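Local atomic coordinates of ABC transporter, substrate-binding protein (Streptococcus pneumoniae, PDB entry 5G5Y), a protein that binds short- and long-chain fructooligosaccharides, preferring tetrasaccharides and larger, and delivers them to the FusBC-MsmK ABC transporter for import. Residues 156-159 with 160-163; 324-327 with 328-332. All blocks are in the same frame, centred on the assembly; numbering follows the deposited sequence.

Interaction 1 of 2, residues 156-159 with 160-163; sequences TTDD and LIKV
Asp159 and Lys162, three residues apart in the first turns of helix 157-169, cross obliquely on the exposed side of the helix. Their charged ends form a long salt bridge, OD1 of Asp159 standing 3.7 Å from NZ of Lys162. The lysine chain runs extended as far as CE and then bends at its last torsion (chi4 89°), which swings the ammonium group back over the helix start, where NZ also comes within 3.8 Å of Asp158 O.

The second group of polar contacts belongs to the helix end. Thr156 is the N-cap: its OG1 accepts a nearly straight hydrogen bond from the backbone N of Asp159 (2.9 Å, 169°). Thr156 N in turn donates weakly to Asp159 OD2, completing a capping box. A chi1 of -68° sets CG of Asp159 beside the residue's own backbone N and turns the carboxylate back to the start of the helix. There OD2 also accepts from the backbone N of Lys155.

Behind the cap, regular i to i+4 bonding begins. Leu160 N donates to Thr156 O at 3.0 Å, Ile161 and Lys162 follow in step, and Val163 N gives Asp159 O a straighter bond of 2.9 Å.

On the buried side, CG1 of Ile161 lies 3.6 Å from the carbonyl oxygen of Thr157. The apolar packing there is with other parts of the fold: Thr157 and Ile161 both rest on Phe233 of helix 225-239, and Leu160 meets Leu288.

The carboxylate of Asp159 thus serves two ends, OD2 facing backbone N-H groups and OD1 the lysine. Its negative charge at the amino end of the helix would interact favourably with the helix dipole, and the distant ammonium probably adds only a modest electrostatic contribution.

Interaction 2 of 2, residues 324-327 with 328-332; sequences KWID and AQYAP
The side-chain amide of Gln329 lies over one face of the Trp325 indole, one helical turn further along the chain. NE2 sits 3.4 Å above the ring plane, over its centre, and the amide is tilted 22° from that plane. Trp325 has CG anti to its backbone N, whereas Gln329 folds back at chi2 (-47°), bringing its amide over the indole. The same NE2 donates to Trp325 O at 2.8 Å; this oxygen lies close to the amide plane, and the bond is fairly straight (165°). Trp325 O also takes a weak bond from Ala328 N. With OE1 accepting from Asn338, both ends of the amide are held and its rotation is fixed.

This is the C-terminal end of helix 319-329, where the bonding pattern changes. Ala328 N still reaches Lys324 O, but Gln329 N turns to Ile326 O and Tyr330 N to Asp327 O, i to i+3 bonds in which the donors stand above the carbonyl planes. The chain enters helix 332-340 just beyond Ala331.

Ile326 and Tyr330 point the same way and lie side by side, CG2 of the isoleucine 3.9 Å from CE2 of the ring. Asp327 CA approaches the edge of that ring, whose hydroxyl is bonded to Pro120 O. The Asp327 carboxylate accepts from the backbone N atoms of Asn94 and Leu95, joining this turn to the start of helix 93-101. Trp325 also makes an edge-to-face contact with Phe7 of strand 3-10 and packs on Met310 of strand 310-312.

Interaction 1 comes first along the chain and interaction 2 follows in series, on the other side of the chain's centre; their centres are 53 Å apart and their nearest atoms about 42 Å. They share no helix or sheet. Residues 156-159 and 160-163 open helix 157-169, whose far end runs into the calcium-binding loop 171-180; calcium binding is essential for translocation of the sugar. Residues 324-327 and 328-332 lie at the end of helix 319-329, against the sheet containing strands 3-10 and 310-312, with the side chain of Tyr330 about 7 Å from that of the substrate-binding Lys309. Thus one contact starts a peripheral helix, while the other is buried near a helix's end, close to sugar-binding residues.

Interaction 1 of 2, residues 156-159 with 160-163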
# COMPACT_ATOMS: atom_id res chain seq x y z
N THR A 156 -5.08 7.61 27.22
CA THR A 156 -4.90 8.98 26.78
C THR A 156 -3.42 9.21 26.45
O THR A 156 -2.54 8.45 26.88
CB THR A 156 -5.29 10.00 27.87
OG1 THR A 156 -4.28 10.02 28.92
CG2 THR A 156 -6.67 9.67 28.47
N THR A 157 -3.16 10.28 25.72
CA THR A 157 -1.79 10.67 25.43
C THR A 157 -1.00 10.99 26.72
O THR A 157 0.20 10.67 26.79
CB THR A 157 -1.72 11.84 24.43
OG1 THR A 157 -2.53 12.94 24.86
CG2 THR A 157 -2.24 11.33 23.07
N ASP A 158 -1.65 11.59 27.70
CA ASP A 158 -1.00 11.85 29.01
C ASP A 158 -0.67 10.55 29.75
O ASP A 158 0.42 10.43 30.30
CB ASP A 158 -1.84 12.80 29.87
CG ASP A 158 -1.60 14.27 29.54
OD1 ASP A 158 -0.78 14.59 28.65
OD2 ASP A 158 -2.22 15.13 30.20
N ASP A 159 -1.56 9.55 29.71
CA ASP A 159 -1.26 8.19 30.24
C ASP A 159 -0.06 7.57 29.58
O ASP A 159 0.78 6.92 30.24
CB ASP A 159 -2.40 7.18 30.02
CG ASP A 159 -3.63 7.46 30.82
OD1 ASP A 159 -3.56 8.20 31.82
OD2 ASP A 159 -4.70 6.93 30.42
N LEU A 160 0.04 7.75 28.26
CA LEU A 160 1.16 7.20 27.52
C LEU A 160 2.47 7.81 28.02
O LEU A 160 3.44 7.11 28.18
CB LEU A 160 1.02 7.44 26.00
CG LEU A 160 2.16 6.94 25.12
CD1 LEU A 160 2.38 5.42 25.25
CD2 LEU A 160 1.95 7.34 23.68
N ILE A 161 2.50 9.11 28.24
CA ILE A 161 3.72 9.71 28.78
C ILE A 161 4.12 9.01 30.12
O ILE A 161 5.27 8.62 30.28
CB ILE A 161 3.58 11.22 28.99
CG1 ILE A 161 3.48 11.95 27.64
CG2 ILE A 161 4.78 11.77 29.75
CD1 ILE A 161 3.04 13.39 27.75
N LYS A 162 3.14 8.80 31.02
CA LYS A 162 3.38 8.16 32.34
C LYS A 162 3.88 6.73 32.20
O LYS A 162 4.85 6.33 32.82
CB LYS A 162 2.11 8.18 33.23
CG LYS A 162 1.59 9.58 33.60
CD LYS A 162 0.40 9.52 34.55
CE LYS A 162 -0.43 10.81 34.57
NZ LYS A 162 -1.52 10.83 33.53
N VAL A 163 3.28 5.97 31.30
CA VAL A 163 3.77 4.63 30.98
C VAL A 163 5.18 4.60 30.41
O VAL A 163 5.99 3.73 30.77
CB VAL A 163 2.76 3.91 30.02
CG1 VAL A 163 3.38 2.73 29.32
CG2 VAL A 163 1.56 3.50 30.82

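Interaction 2 of 2, residues 324-327 with 328-332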
# COMPACT_ATOMS: atom_id res chain seq x y z
N LYS A 324 -9.59 -11.07 -25.15
CA LYS A 324 -10.11 -12.30 -24.58
C LYS A 324 -9.13 -13.05 -23.70
O LYS A 324 -9.54 -13.60 -22.67
CB LYS A 324 -10.70 -13.21 -25.70
CG LYS A 324 -11.96 -12.58 -26.27
CD LYS A 324 -12.61 -13.35 -27.44
CE LYS A 324 -13.94 -12.69 -27.75
NZ LYS A 324 -14.59 -13.37 -28.91
N TRP A 325 -7.86 -13.09 -24.07
CA TRP A 325 -6.82 -13.67 -23.24
C TRP A 325 -6.73 -12.86 -21.93
O TRP A 325 -6.71 -13.44 -20.83
CB TRP A 325 -5.46 -13.67 -23.96
CG TRP A 325 -4.42 -14.42 -23.24
CD1 TRP A 325 -4.09 -15.71 -23.43
CD2 TRP A 325 -3.59 -13.94 -22.15
NE1 TRP A 325 -3.10 -16.09 -22.56
CE2 TRP A 325 -2.79 -15.03 -21.74
CE3 TRP A 325 -3.48 -12.73 -21.47
CZ2 TRP A 325 -1.85 -14.93 -20.71
CZ3 TRP A 325 -2.56 -12.63 -20.42
CH2 TRP A 325 -1.74 -13.71 -20.06
N ILE A 326 -6.72 -11.55 -22.04
CA ILE A 326 -6.65 -10.69 -20.82
C ILE A 326 -7.91 -10.92 -19.97
O ILE A 326 -7.84 -11.08 -18.72
CB ILE A 326 -6.48 -9.20 -21.15
CG1 ILE A 326 -5.14 -8.97 -21.83
CG2 ILE A 326 -6.53 -8.33 -19.87
CD1 ILE A 326 -4.99 -7.64 -22.53
N ASP A 327 -9.07 -10.99 -20.62
CA ASP A 327 -10.29 -11.23 -19.83
C ASP A 327 -10.32 -12.55 -19.03
O ASP A 327 -10.88 -12.58 -17.91
CB ASP A 327 -11.55 -11.04 -20.65
CG ASP A 327 -12.74 -10.76 -19.78
OD1 ASP A 327 -12.67 -9.80 -18.97
OD2 ASP A 327 -13.71 -11.54 -19.88
N ALA A 328 -9.66 -13.60 -19.52
CA ALA A 328 -9.58 -14.87 -18.81
C ALA A 328 -8.82 -14.66 -17.47
O ALA A 328 -9.08 -15.37 -16.50
CB ALA A 328 -8.91 -15.89 -19.69
N GLN A 329 -7.94 -13.65 -17.41
CA GLN A 329 -7.18 -13.37 -16.19
C GLN A 329 -8.06 -12.77 -15.09
O GLN A 329 -7.73 -12.91 -13.91
CB GLN A 329 -5.99 -12.47 -16.42
CG GLN A 329 -5.17 -12.79 -17.66
CD GLN A 329 -4.83 -14.27 -17.81
OE1 GLN A 329 -4.33 -14.89 -16.87
NE2 GLN A 329 -5.14 -14.85 -18.97
N TYR A 330 -9.16 -12.12 -15.49
CA TYR A 330 -10.15 -11.51 -14.60
C TYR A 330 -11.27 -12.45 -14.14
O TYR A 330 -12.09 -12.05 -13.32
CB TYR A 330 -10.75 -10.26 -15.26
CG TYR A 330 -9.82 -9.09 -15.28
CD1 TYR A 330 -9.49 -8.40 -14.09
CD2 TYR A 330 -9.27 -8.64 -16.46
CE1 TYR A 330 -8.62 -7.32 -14.10
CE2 TYR A 330 -8.41 -7.53 -16.49
CZ TYR A 330 -8.10 -6.87 -15.30
OH TYR A 330 -7.24 -5.79 -15.33
N ALA A 331 -11.33 -13.69 -14.65
CA ALA A 331 -12.18 -14.72 -14.02
C ALA A 331 -11.69 -14.86 -12.57
O ALA A 331 -10.48 -14.96 -12.33
CB ALA A 331 -12.09 -16.05 -14.77
N PRO A 332 -12.61 -14.84 -11.59
CA PRO A 332 -12.22 -14.82 -10.15
C PRO A 332 -11.18 -15.88 -9.72
O PRO A 332 -10.17 -15.54 -9.09
CB PRO A 332 -13.55 -15.05 -9.45
CG PRO A 332 -14.54 -14.42 -10.38
CD PRO A 332 -14.08 -14.76 -11.76